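Local coordinates for protein fumarylacetoacetate hydrolase (Burkholderia xenovorans, PDB 5TI1) that probably hydrolyses fumarylacetoacetate to fumarate and acetoacetate, the last step of phenylalanine and tyrosine breakdown, as a magnesium-binding member of the FAH family, at residues Pro304-Asp307 and Pro308-Ala312; Met349-Thr352 and Met353-Leu357; Asp384-Ser388 and Leu389-Thr393; Ala358-Val362 and Ser363-Thr367; Ser192-Val195 and Ser196-Val200. All blocks are in the same frame, centred on the assembly; numbering follows the deposited sequence.

Interaction 1. Residues Pro304-Asp307 and Pro308-Ala312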
loop_
_atom_site.group_PDB
_atom_site.type_symbol
_atom_site.label_atom_id
_atom_site.label_comp_id
_atom_site.label_asym_id
_atom_site.label_seq_id
_atom_site.Cartn_x
_atom_site.Cartn_y
_atom_site.Cartn_z
ATOM N N PRO B 304 -26.048 10.928 7.886
ATOM C CA PRO B 304 -26.452 12.304 7.570
ATOM C C PRO B 304 -27.047 12.431 6.176
ATOM O O PRO B 304 -26.731 11.667 5.261
ATOM C CB PRO B 304 -25.142 13.092 7.676
ATOM C CG PRO B 304 -24.318 12.315 8.653
ATOM C CD PRO B 304 -24.666 10.862 8.398
ATOM N N ALA B 305 -27.904 13.436 6.022
ATOM C CA ALA B 305 -28.490 13.744 4.729
ATOM C C ALA B 305 -27.443 14.351 3.801
ATOM O O ALA B 305 -26.682 15.238 4.194
ATOM C CB ALA B 305 -29.669 14.701 4.905
ATOM N N GLN B 306 -27.410 13.872 2.558
ATOM C CA GLN B 306 -26.436 14.321 1.572
ATOM C C GLN B 306 -27.084 15.306 0.603
ATOM O O GLN B 306 -28.185 15.060 0.096
ATOM C CB GLN B 306 -25.833 13.131 0.813
ATOM C CG GLN B 306 -25.084 12.147 1.714
ATOM C CD GLN B 306 -24.260 11.128 0.942
ATOM O OE1 GLN B 306 -24.759 10.457 0.038
ATOM N NE2 GLN B 306 -22.984 11.016 1.295
ATOM N N ASP B 307 -26.404 16.422 0.362
ATOM C CA ASP B 307 -26.875 17.448 -0.560
ATOM C C ASP B 307 -25.653 18.058 -1.232
ATOM O O ASP B 307 -24.785 18.609 -0.545
ATOM C CB ASP B 307 -27.702 18.510 0.177
ATOM C CG ASP B 307 -28.334 19.534 -0.762
ATOM O OD1 ASP B 307 -28.197 19.411 -1.996
ATOM O OD2 ASP B 307 -28.981 20.470 -0.256
ATOM N N PRO B 308 -25.528 17.971 -2.563
ATOM C CA PRO B 308 -26.462 17.359 -3.518
ATOM C C PRO B 308 -26.536 15.841 -3.421
ATOM O O PRO B 308 -25.665 15.222 -2.812
ATOM C CB PRO B 308 -25.888 17.772 -4.874
ATOM C CG PRO B 308 -24.446 17.938 -4.623
ATOM C CD PRO B 308 -24.344 18.524 -3.242
ATOM N N GLN B 309 -27.587 15.263 -3.996
ATOM C CA GLN B 309 -27.677 13.818 -4.103
ATOM C C GLN B 309 -26.504 13.315 -4.936
ATOM O O GLN B 309 -26.271 13.828 -6.038
ATOM C CB GLN B 309 -29.006 13.415 -4.749
ATOM C CG GLN B 309 -29.224 11.915 -4.847
ATOM C CD GLN B 309 -30.582 11.554 -5.439
ATOM O OE1 GLN B 309 -31.055 12.184 -6.396
ATOM N NE2 GLN B 309 -31.215 10.536 -4.867
ATOM N N PRO B 310 -25.719 12.364 -4.439
ATOM C CA PRO B 310 -24.571 11.891 -5.216
ATOM C C PRO B 310 -25.018 11.159 -6.471
ATOM O O PRO B 310 -26.181 10.775 -6.624
ATOM C CB PRO B 310 -23.843 10.950 -4.248
ATOM C CG PRO B 310 -24.311 11.376 -2.885
ATOM C CD PRO B 310 -25.725 11.819 -3.068
ATOM N N LEU B 311 -24.062 10.987 -7.385
ATOM C CA LEU B 311 -24.247 10.187 -8.589
ATOM C C LEU B 311 -24.762 8.800 -8.237
ATOM O O LEU B 311 -24.524 8.312 -7.129
ATOM C CB LEU B 311 -22.930 10.088 -9.363
ATOM C CG LEU B 311 -22.508 11.291 -10.200
ATOM C CD1 LEU B 311 -21.029 11.213 -10.486
ATOM C CD2 LEU B 311 -23.288 11.319 -11.506
ATOM N N ALA B 312 -25.438 8.151 -9.192
ATOM C CA ALA B 312 -26.193 6.935 -8.898
ATOM C C ALA B 312 -25.333 5.855 -8.248
ATOM O O ALA B 312 -25.778 5.181 -7.309
ATOM C CB ALA B 312 -26.846 6.398 -10.181
#

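Interaction 2. Residues Met349-Thr352 and Met353-Leu357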
loop_
_atom_site.group_PDB
_atom_site.type_symbol
_atom_site.label_atom_id
_atom_site.label_comp_id
_atom_site.label_asym_id
_atom_site.label_seq_id
_atom_site.Cartn_x
_atom_site.Cartn_y
_atom_site.Cartn_z
ATOM N N MET B 349 -20.277 10.929 10.145
ATOM C CA MET B 349 -19.592 10.927 8.855
ATOM C C MET B 349 -20.571 11.111 7.692
ATOM O O MET B 349 -21.662 10.532 7.668
ATOM C CB MET B 349 -18.800 9.634 8.694
ATOM C CG MET B 349 -17.687 9.475 9.726
ATOM S SD MET B 349 -16.538 10.882 9.821
ATOM C CE MET B 349 -15.158 10.234 8.864
ATOM N N TYR B 350 -20.166 11.947 6.732
ATOM C CA TYR B 350 -20.993 12.263 5.569
ATOM C C TYR B 350 -21.024 11.115 4.562
ATOM O O TYR B 350 -22.041 10.898 3.894
ATOM C CB TYR B 350 -20.456 13.535 4.913
ATOM C CG TYR B 350 -21.354 14.183 3.883
ATOM C CD1 TYR B 350 -21.257 13.847 2.538
ATOM C CD2 TYR B 350 -22.270 15.157 4.249
ATOM C CE1 TYR B 350 -22.070 14.455 1.584
ATOM C CE2 TYR B 350 -23.083 15.771 3.309
ATOM C CZ TYR B 350 -22.980 15.416 1.978
ATOM O OH TYR B 350 -23.790 16.024 1.041
ATOM N N TRP B 351 -19.920 10.387 4.410
ATOM C CA TRP B 351 -19.852 9.247 3.497
ATOM C C TRP B 351 -19.744 7.968 4.316
ATOM O O TRP B 351 -18.918 7.880 5.227
ATOM C CB TRP B 351 -18.659 9.363 2.539
ATOM C CG TRP B 351 -18.708 10.534 1.589
ATOM C CD1 TRP B 351 -18.018 11.709 1.697
ATOM C CD2 TRP B 351 -19.478 10.635 0.377
ATOM N NE1 TRP B 351 -18.310 12.531 0.631
ATOM C CE2 TRP B 351 -19.206 11.899 -0.190
ATOM C CE3 TRP B 351 -20.371 9.780 -0.282
ATOM C CZ2 TRP B 351 -19.797 12.330 -1.383
ATOM C CZ3 TRP B 351 -20.960 10.213 -1.471
ATOM C CH2 TRP B 351 -20.665 11.473 -2.009
ATOM N N THR B 352 -20.571 6.980 3.997
ATOM C CA THR B 352 -20.538 5.728 4.739
ATOM C C THR B 352 -19.414 4.823 4.241
ATOM O O THR B 352 -18.798 5.060 3.200
ATOM C CB THR B 352 -21.864 4.994 4.606
ATOM O OG1 THR B 352 -22.028 4.592 3.240
ATOM C CG2 THR B 352 -23.001 5.907 5.024
ATOM N N MET B 353 -19.177 3.750 5.004
ATOM C CA MET B 353 -18.248 2.710 4.577
ATOM C C MET B 353 -18.663 2.105 3.243
ATOM O O MET B 353 -17.819 1.859 2.376
ATOM C CB MET B 353 -18.163 1.624 5.646
ATOM C CG MET B 353 -17.505 2.068 6.941
ATOM S SD MET B 353 -17.530 0.756 8.184
ATOM C CE MET B 353 -19.263 0.770 8.654
ATOM N N ALA B 354 -19.963 1.842 3.069
ATOM C CA ALA B 354 -20.441 1.293 1.807
ATOM C C ALA B 354 -20.078 2.214 0.651
ATOM O O ALA B 354 -19.569 1.768 -0.389
ATOM C CB ALA B 354 -21.955 1.070 1.875
ATOM N N GLN B 355 -20.313 3.515 0.828
ATOM C CA GLN B 355 -20.019 4.460 -0.237
ATOM C C GLN B 355 -18.522 4.546 -0.491
ATOM O O GLN B 355 -18.085 4.627 -1.645
ATOM C CB GLN B 355 -20.604 5.823 0.112
ATOM C CG GLN B 355 -22.129 5.819 0.105
ATOM C CD GLN B 355 -22.715 7.131 0.566
ATOM O OE1 GLN B 355 -22.249 7.728 1.547
ATOM N NE2 GLN B 355 -23.748 7.593 -0.134
ATOM N N GLN B 356 -17.723 4.509 0.579
ATOM C CA GLN B 356 -16.277 4.583 0.431
ATOM C C GLN B 356 -15.752 3.402 -0.374
ATOM O O GLN B 356 -14.940 3.574 -1.286
ATOM C CB GLN B 356 -15.616 4.646 1.810
ATOM C CG GLN B 356 -15.851 5.963 2.541
ATOM C CD GLN B 356 -15.451 5.899 4.007
ATOM O OE1 GLN B 356 -15.468 4.832 4.618
ATOM N NE2 GLN B 356 -15.091 7.046 4.574
ATOM N N LEU B 357 -16.202 2.190 -0.044
ATOM C CA LEU B 357 -15.755 1.010 -0.777
ATOM C C LEU B 357 -16.252 1.041 -2.220
ATOM O O LEU B 357 -15.511 0.691 -3.152
ATOM C CB LEU B 357 -16.238 -0.252 -0.072
ATOM C CG LEU B 357 -15.721 -1.576 -0.627
ATOM C CD1 LEU B 357 -14.182 -1.621 -0.559
ATOM C CD2 LEU B 357 -16.372 -2.734 0.131
#

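Interaction 3. Residues Asp384-Ser388 and Leu389-Thr393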
loop_
_atom_site.group_PDB
_atom_site.type_symbol
_atom_site.label_atom_id
_atom_site.label_comp_id
_atom_site.label_asym_id
_atom_site.label_seq_id
_atom_site.Cartn_x
_atom_site.Cartn_y
_atom_site.Cartn_z
ATOM N N ASP B 384 -16.050 20.583 21.230
ATOM C CA ASP B 384 -15.391 19.566 22.043
ATOM C C ASP B 384 -15.439 18.185 21.390
ATOM O O ASP B 384 -15.186 17.176 22.058
ATOM C CB ASP B 384 -16.005 19.529 23.455
ATOM C CG ASP B 384 -17.509 19.221 23.452
ATOM O OD1 ASP B 384 -18.098 19.044 22.369
ATOM O OD2 ASP B 384 -18.112 19.154 24.547
ATOM N N SER B 385 -15.743 18.124 20.088
ATOM C CA SER B 385 -15.933 16.861 19.389
ATOM C C SER B 385 -15.092 16.747 18.122
ATOM O O SER B 385 -15.337 15.843 17.311
ATOM C CB SER B 385 -17.415 16.663 19.037
ATOM O OG SER B 385 -17.809 17.562 18.023
ATOM N N PHE B 386 -14.118 17.629 17.920
ATOM C CA PHE B 386 -13.282 17.552 16.730
ATOM C C PHE B 386 -12.232 16.462 16.898
ATOM O O PHE B 386 -11.790 16.158 18.011
ATOM C CB PHE B 386 -12.604 18.892 16.449
ATOM C CG PHE B 386 -13.558 20.041 16.305
ATOM C CD1 PHE B 386 -14.876 19.829 15.932
ATOM C CD2 PHE B 386 -13.137 21.340 16.541
ATOM C CE1 PHE B 386 -15.762 20.889 15.806
ATOM C CE2 PHE B 386 -14.022 22.406 16.416
ATOM C CZ PHE B 386 -15.333 22.178 16.046
ATOM N N GLY B 387 -11.828 15.872 15.780
ATOM C CA GLY B 387 -10.955 14.719 15.794
ATOM C C GLY B 387 -9.475 14.990 15.652
ATOM O O GLY B 387 -8.718 14.044 15.400
ATOM N N SER B 388 -9.029 16.235 15.813
ATOM C CA SER B 388 -7.609 16.539 15.726
ATOM C C SER B 388 -7.293 17.753 16.586
ATOM O O SER B 388 -8.132 18.634 16.760
ATOM C CB SER B 388 -7.181 16.806 14.277
ATOM O OG SER B 388 -7.757 18.009 13.796
ATOM N N LEU B 389 -6.060 17.800 17.109
ATOM C CA LEU B 389 -5.620 19.004 17.807
ATOM C C LEU B 389 -5.617 20.205 16.878
ATOM O O LEU B 389 -5.866 21.331 17.325
ATOM C CB LEU B 389 -4.229 18.810 18.420
ATOM C CG LEU B 389 -4.085 17.997 19.707
ATOM C CD1 LEU B 389 -5.002 18.536 20.781
ATOM C CD2 LEU B 389 -4.358 16.524 19.473
ATOM N N LEU B 390 -5.346 19.986 15.584
ATOM C CA LEU B 390 -5.441 21.068 14.610
ATOM C C LEU B 390 -6.806 21.753 14.676
ATOM O O LEU B 390 -6.898 22.987 14.680
ATOM C CB LEU B 390 -5.164 20.532 13.204
ATOM C CG LEU B 390 -5.433 21.527 12.069
ATOM C CD1 LEU B 390 -4.425 22.671 12.101
ATOM C CD2 LEU B 390 -5.462 20.835 10.699
ATOM N N GLU B 391 -7.882 20.968 14.755
ATOM C CA GLU B 391 -9.207 21.567 14.892
ATOM C C GLU B 391 -9.461 22.032 16.322
ATOM O O GLU B 391 -9.934 23.152 16.539
ATOM C CB GLU B 391 -10.291 20.580 14.467
ATOM C CG GLU B 391 -10.154 20.056 13.041
ATOM C CD GLU B 391 -10.927 18.785 12.850
ATOM O OE1 GLU B 391 -12.111 18.863 12.478
ATOM O OE2 GLU B 391 -10.358 17.701 13.096
ATOM N N LEU B 392 -9.164 21.175 17.303
ATOM C CA LEU B 392 -9.501 21.485 18.689
ATOM C C LEU B 392 -8.885 22.804 19.145
ATOM O O LEU B 392 -9.508 23.542 19.919
ATOM C CB LEU B 392 -9.060 20.340 19.605
ATOM C CG LEU B 392 -9.818 19.023 19.402
ATOM C CD1 LEU B 392 -9.155 17.863 20.131
ATOM C CD2 LEU B 392 -11.286 19.173 19.813
ATOM N N THR B 393 -7.683 23.130 18.667
ATOM C CA THR B 393 -7.000 24.358 19.059
ATOM C C THR B 393 -7.010 25.409 17.956
ATOM O O THR B 393 -6.365 26.453 18.103
ATOM C CB THR B 393 -5.553 24.065 19.481
ATOM O OG1 THR B 393 -4.768 23.718 18.336
ATOM C CG2 THR B 393 -5.505 22.920 20.474
#

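Interaction 4. Residues Ala358-Val362 and Ser363-Thr367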
loop_
_atom_site.group_PDB
_atom_site.type_symbol
_atom_site.label_atom_id
_atom_site.label_comp_id
_atom_site.label_asym_id
_atom_site.label_seq_id
_atom_site.Cartn_x
_atom_site.Cartn_y
_atom_site.Cartn_z
ATOM N N ALA B 358 -17.498 1.466 -2.418
ATOM C CA ALA B 358 -18.046 1.586 -3.765
ATOM C C ALA B 358 -17.198 2.527 -4.607
ATOM O O ALA B 358 -16.810 2.197 -5.736
ATOM C CB ALA B 358 -19.493 2.073 -3.693
ATOM N N HIS B 359 -16.859 3.690 -4.053
ATOM C CA HIS B 359 -15.994 4.607 -4.782
ATOM C C HIS B 359 -14.591 4.033 -4.956
ATOM O O HIS B 359 -14.000 4.156 -6.035
ATOM C CB HIS B 359 -15.943 5.954 -4.078
ATOM C CG HIS B 359 -15.111 6.964 -4.795
ATOM N ND1 HIS B 359 -15.528 7.582 -5.954
ATOM C CD2 HIS B 359 -13.867 7.435 -4.542
ATOM C CE1 HIS B 359 -14.586 8.409 -6.370
ATOM N NE2 HIS B 359 -13.567 8.337 -5.534
ATOM N N HIS B 360 -14.049 3.391 -3.911
ATOM C CA HIS B 360 -12.711 2.799 -3.999
ATOM C C HIS B 360 -12.574 1.883 -5.216
ATOM O O HIS B 360 -11.525 1.856 -5.869
ATOM C CB HIS B 360 -12.395 2.013 -2.724
ATOM C CG HIS B 360 -10.928 1.826 -2.470
ATOM N ND1 HIS B 360 -10.001 1.709 -3.484
ATOM C CD2 HIS B 360 -10.229 1.746 -1.311
ATOM C CE1 HIS B 360 -8.795 1.560 -2.961
ATOM N NE2 HIS B 360 -8.906 1.576 -1.644
ATOM N N THR B 361 -13.624 1.132 -5.538
ATOM C CA THR B 361 -13.559 0.122 -6.587
ATOM C C THR B 361 -14.264 0.521 -7.882
ATOM O O THR B 361 -14.251 -0.265 -8.839
ATOM C CB THR B 361 -14.150 -1.196 -6.066
ATOM O OG1 THR B 361 -15.561 -1.029 -5.830
ATOM C CG2 THR B 361 -13.463 -1.596 -4.763
ATOM N N VAL B 362 -14.867 1.715 -7.954
ATOM C CA VAL B 362 -15.722 2.040 -9.092
ATOM C C VAL B 362 -14.926 2.081 -10.392
ATOM O O VAL B 362 -15.471 1.826 -11.476
ATOM C CB VAL B 362 -16.464 3.368 -8.852
ATOM C CG1 VAL B 362 -15.500 4.543 -8.914
ATOM C CG2 VAL B 362 -17.595 3.531 -9.873
ATOM N N SER B 363 -13.640 2.397 -10.315
ATOM C CA SER B 363 -12.781 2.455 -11.485
ATOM C C SER B 363 -12.058 1.141 -11.748
ATOM O O SER B 363 -11.292 1.054 -12.715
ATOM C CB SER B 363 -11.770 3.600 -11.333
ATOM O OG SER B 363 -12.417 4.856 -11.525
ATOM N N GLY B 364 -12.298 0.117 -10.930
ATOM C CA GLY B 364 -11.749 -1.204 -11.160
ATOM C C GLY B 364 -10.686 -1.649 -10.171
ATOM O O GLY B 364 -10.186 -2.773 -10.306
ATOM N N CYS B 365 -10.315 -0.818 -9.194
ATOM C CA CYS B 365 -9.321 -1.228 -8.212
ATOM C C CYS B 365 -9.821 -2.448 -7.452
ATOM O O CYS B 365 -11.010 -2.557 -7.137
ATOM C CB CYS B 365 -9.009 -0.078 -7.244
ATOM S SG CYS B 365 -7.671 -0.432 -6.066
ATOM N N ASN B 366 -8.913 -3.387 -7.197
ATOM C CA ASN B 366 -9.252 -4.598 -6.471
ATOM C C ASN B 366 -8.972 -4.407 -4.988
ATOM O O ASN B 366 -8.208 -3.527 -4.582
ATOM C CB ASN B 366 -8.477 -5.799 -7.018
ATOM C CG ASN B 366 -6.974 -5.606 -6.970
ATOM O OD1 ASN B 366 -6.466 -4.477 -7.019
ATOM N ND2 ASN B 366 -6.250 -6.721 -6.897
ATOM N N THR B 367 -9.649 -5.204 -4.168
ATOM C CA THR B 367 -9.373 -5.223 -2.736
ATOM C C THR B 367 -9.134 -6.660 -2.305
ATOM O O THR B 367 -9.488 -7.610 -3.010
ATOM C CB THR B 367 -10.507 -4.621 -1.896
ATOM O OG1 THR B 367 -11.659 -5.466 -1.982
ATOM C CG2 THR B 367 -10.879 -3.217 -2.383
HETATM O O HOH W 1 -11.426 1.868 -8.461
#

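Interaction 5. Residues Ser192-Val195 and Ser196-Val200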
loop_
_atom_site.group_PDB
_atom_site.type_symbol
_atom_site.label_atom_id
_atom_site.label_comp_id
_atom_site.label_asym_id
_atom_site.label_seq_id
_atom_site.Cartn_x
_atom_site.Cartn_y
_atom_site.Cartn_z
ATOM N N SER B 192 3.644 0.828 7.815
ATOM C CA SER B 192 3.777 1.558 9.069
ATOM C C SER B 192 2.499 1.550 9.904
ATOM O O SER B 192 2.384 2.339 10.845
ATOM C CB SER B 192 4.202 2.997 8.799
ATOM O OG SER B 192 3.437 3.541 7.735
ATOM N N VAL B 193 1.539 0.684 9.607
ATOM C CA VAL B 193 0.423 0.514 10.536
ATOM C C VAL B 193 0.897 -0.396 11.659
ATOM O O VAL B 193 1.321 -1.527 11.406
ATOM C CB VAL B 193 -0.821 -0.060 9.846
ATOM C CG1 VAL B 193 -1.958 -0.212 10.872
ATOM C CG2 VAL B 193 -1.235 0.815 8.679
ATOM N N VAL B 194 0.839 0.103 12.901
ATOM C CA VAL B 194 1.331 -0.616 14.066
ATOM C C VAL B 194 0.214 -0.735 15.093
ATOM O O VAL B 194 -0.726 0.061 15.117
ATOM C CB VAL B 194 2.559 0.084 14.693
ATOM C CG1 VAL B 194 3.670 0.204 13.662
ATOM C CG2 VAL B 194 2.162 1.458 15.208
ATOM N N VAL B 195 0.353 -1.724 15.980
ATOM C CA VAL B 195 -0.673 -1.998 16.979
ATOM C C VAL B 195 -0.535 -1.043 18.165
ATOM O O VAL B 195 0.535 -0.507 18.450
ATOM C CB VAL B 195 -0.623 -3.470 17.439
ATOM C CG1 VAL B 195 0.580 -3.710 18.348
ATOM C CG2 VAL B 195 -1.941 -3.876 18.146
ATOM N N SER B 196 -1.656 -0.852 18.868
ATOM C CA SER B 196 -1.715 -0.033 20.073
ATOM C C SER B 196 -0.586 -0.373 21.041
ATOM O O SER B 196 -0.257 -1.543 21.257
ATOM C CB SER B 196 -3.073 -0.240 20.754
ATOM O OG SER B 196 -3.205 0.546 21.922
ATOM N N GLY B 197 0.020 0.670 21.618
ATOM C CA GLY B 197 1.144 0.538 22.526
ATOM C C GLY B 197 2.497 0.793 21.894
ATOM O O GLY B 197 3.475 1.020 22.618
ATOM N N THR B 198 2.582 0.766 20.580
ATOM C CA THR B 198 3.854 0.998 19.910
ATOM C C THR B 198 4.232 2.458 20.079
ATOM O O THR B 198 3.427 3.335 19.742
ATOM C CB THR B 198 3.767 0.655 18.419
ATOM O OG1 THR B 198 3.214 -0.661 18.252
ATOM C CG2 THR B 198 5.136 0.722 17.795
ATOM N N PRO B 199 5.409 2.770 20.617
ATOM C CA PRO B 199 5.839 4.170 20.673
ATOM C C PRO B 199 6.040 4.731 19.275
ATOM O O PRO B 199 6.410 4.018 18.338
ATOM C CB PRO B 199 7.166 4.108 21.446
ATOM C CG PRO B 199 7.652 2.723 21.259
ATOM C CD PRO B 199 6.414 1.853 21.175
ATOM N N VAL B 200 5.801 6.028 19.142
ATOM C CA VAL B 200 5.844 6.703 17.854
ATOM C C VAL B 200 6.887 7.795 17.931
ATOM O O VAL B 200 6.794 8.691 18.780
ATOM C CB VAL B 200 4.481 7.292 17.470
ATOM C CG1 VAL B 200 4.615 8.103 16.192
ATOM C CG2 VAL B 200 3.458 6.177 17.304
#

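Interaction 1. Residues Pro304-Asp307 and Pro308-Ala312
Q306 and P310 meet across a cis-proline turn, a compact way of reversing a loop without helix or strand. The D307-P308 peptide is cis, and the backbone angles of both residues fit a type VIb turn. Its ends come together without bonding, as that turn type allows: Q306 O stays 4.1 Å from Q309 N.

The apolar contact is made by the pyrrolidine ring of P310, which lies across the Q306 side chain at about a right angle. P310 CD rests 4.1 Å from Q306 CB, and P310 CG approaches the amide at the chain's end. With Q306 CG beside its own backbone N (chi1 -61°) and the chain extended from there, the amide is carried alongside this ring.

Polar partners lie beyond the turn. Q306 OE1 accepts from Q355 NE2, while D307 N donates to Y350 OH, so the loop is fastened to the first turn of helix 353-362 and to the residues just before it. Across the subunit interface, Q309 O accepts from NH2 of R214 of the second subunit.

At the turn itself the D307 carboxylate folds back over the cis bond, OD1 standing 3.1 Å from P308 CA. Q306 OE1 is equally close to P310, 3.1 Å from its CG.

Interaction 2. Residues Met349-Thr352 and Met353-Leu357
The glutamine Q355 turns its side chain back over the start of its own helix and accepts from the backbone of T352, a task often given to glutamate. The bond from T352 N to Q355 OE1 measures 3.1 Å and is nearly straight, 166° at the hydrogen. It falls in the plane of the amide carbonyl, on a lone pair. The same oxygen also sits 3.3 Å from W351 CE3, so the amide is wedged between a peptide N-H and the indole, the two planes inclined by 54°. Its other end is occupied too, since Q355 NE2 donates to L314 O.

T352 returns the favour. With OG1 held between its backbone N and carbonyl carbon (chi1 66°), the hydroxyl faces the first turn and accepts from Q355 N at 3.1 Å. The two reciprocal bonds make a capping box, with T352 as N-cap of helix 353-362. H316 NE2 is a further hydrogen-bond partner of T352 OG1 and probably helps fix the hydroxyl.

The first regular helical bond follows, Q356 N to T352 O at 2.9 Å. Q356 CG packs on that same carbonyl oxygen, 3.2 Å away, and the extended chain carries NE2 onward to S156 OG. That side chain ends about 7 Å from the side chain of D153, a magnesium ligand.

Interaction 3. Residues Asp384-Ser388 and Leu389-Thr393
F386 and E391 lie with their flat groups almost parallel, the ring and carboxylate planes only 9° apart, yet they do not stack. The phenylalanine meets the aliphatic root of the glutamate instead: E391 CB is 3.5 Å from F386 CB and 3.6 Å from CD2 of the F386 ring. The two side chains run obliquely past one another, and E391, extended beyond CG, carries its carboxylate back toward S388.

There the serine hydroxyl is gripped from two directions. S388 OG donates at 2.7 Å to the anti lone pair of E391 OE2, the one pointing away from the other carboxylate oxygen, and accepts from E391 N at 3.1 Å. A chi1 of 68° sets OG between its backbone N and carbonyl carbon, directly before the first helical N-H groups. S388 is thus the N-cap of the short helix 389-392. A capping box is not completed, because E391 takes the hydroxyl rather than the S388 N-H as its donor. The helical bond from L392 N to S388 O, 2.8 Å, follows.

L392 touches F386 as well, CD2 lying 3.6 Å from F386 CB in an apolar contact. Further bonds of the carboxylate lead toward the predicted active site: OE1 accepts from S379 OG and N163 ND2, and OE2 has a weak bond with ND1 of H160, the predicted proton acceptor. This is consistent with the glutamate-histidine pairing known in the family, S388 being a second-shell residue that helps position the carboxylate. Beyond the helix, T393 OG1 and T393 N reach L389 O from opposite faces of its plane.

Interaction 4. Residues Ala358-Val362 and Ser363-Thr367
C365 folds back on H360, five residues earlier, where helix 353-362 gives way to loop. Its CB packs 3.5 Å from H360 O. Next comes SG, which the torsion of -175° swings anti to the backbone N and toward the imidazole. It lies 3.9 Å from H360 CE1 and 4.8 Å from the ring centroid, an oblique sulfur-aromatic contact 67° off the ring normal. The ring's far nitrogen, NE2, is hydrogen-bonded to T152 OG1, which helps to hold its rotation, while F277 of the second subunit meets the same ring.

A second touch joins methyl groups, T361 CG2 and T367 CG2, 3.9 Å apart with the side chains crossing at about a right angle; T361 OG1 turns elsewhere, to V243 N.

Between the backbones sits one water, which donates to H360 O at 2.6 Å and accepts from the N-H groups of S363 and C365. G364, at positive phi, donates to T361 O over 2.9 Å, from above the carbonyl plane. The arrangement resembles a Schellman motif at a helix C terminus in which the direct bond from C365 N to H360 O is replaced by a water bridge.

Interaction 5. Residues Ser192-Val195 and Ser196-Val200
A first torsion of -51° sets OG1 of T198 beside its own backbone N, and one of -58° at V194 places CG2 between backbone N and carbonyl carbon, facing the threonine. Two contacts follow from these settings. T198 N and T198 OG1 come to point at the same acceptor, V195 O, while the threonine side chain also meets V194.

The shared carbonyl oxygen receives the backbone N-H at 3.2 Å and the hydroxyl at 2.7 Å, both donors lying in the carbonyl plane. The hydroxyl bond is the shorter, and together they fix both the ring of the turn and the rotation of the T198 side chain. The turn is a type II beta turn from V195 to T198. Its third position is G197, at the positive phi (100°) that a type II turn calls for there. The turn carries the chain out of strand 193-195, outermost within this chain in a mixed sheet, toward strand 200-207, which belongs to another sheet.

On the apolar side, V194 and T198 cross at about a right angle. V194 CG2 is 3.7 Å from T198 CB and 4.0 Å from T198 CG2, and V194 CB lies 3.7 Å from T198 OG1, so the valine touches the threonine at CB, OG1 and CG2. L239 of the second subunit also packs on V194, whose side chain is about 9 Å from the bound sodium ion. At the corner of the turn, S196 turns its hydroxyl away to strand 429-440, where S196 OG is hydrogen-bonded to A436 N.

In the fold
Followed from the N terminus, the five contacts come strictly in series, each joining adjacent segments, so none nests within or crosses another. Interaction 5 comes first, turning the chain from strand 193-195 of one sheet toward the next sheet. Interaction 1 bends the loop before strand 321-331, and interactions 2 and 4 mark the start and finish of helix 353-362. Interaction 3 opens the short helix 389-392 beside the predicted active site. Interactions 1 and 2 touch directly, so a loop far out on the subunit rests against a helix start, and interactions 2 and 4 meet where L357 packs on T367. Interactions 1, 4 and 5 also reach the second subunit, whereas 2 and 3 stay within their own chain.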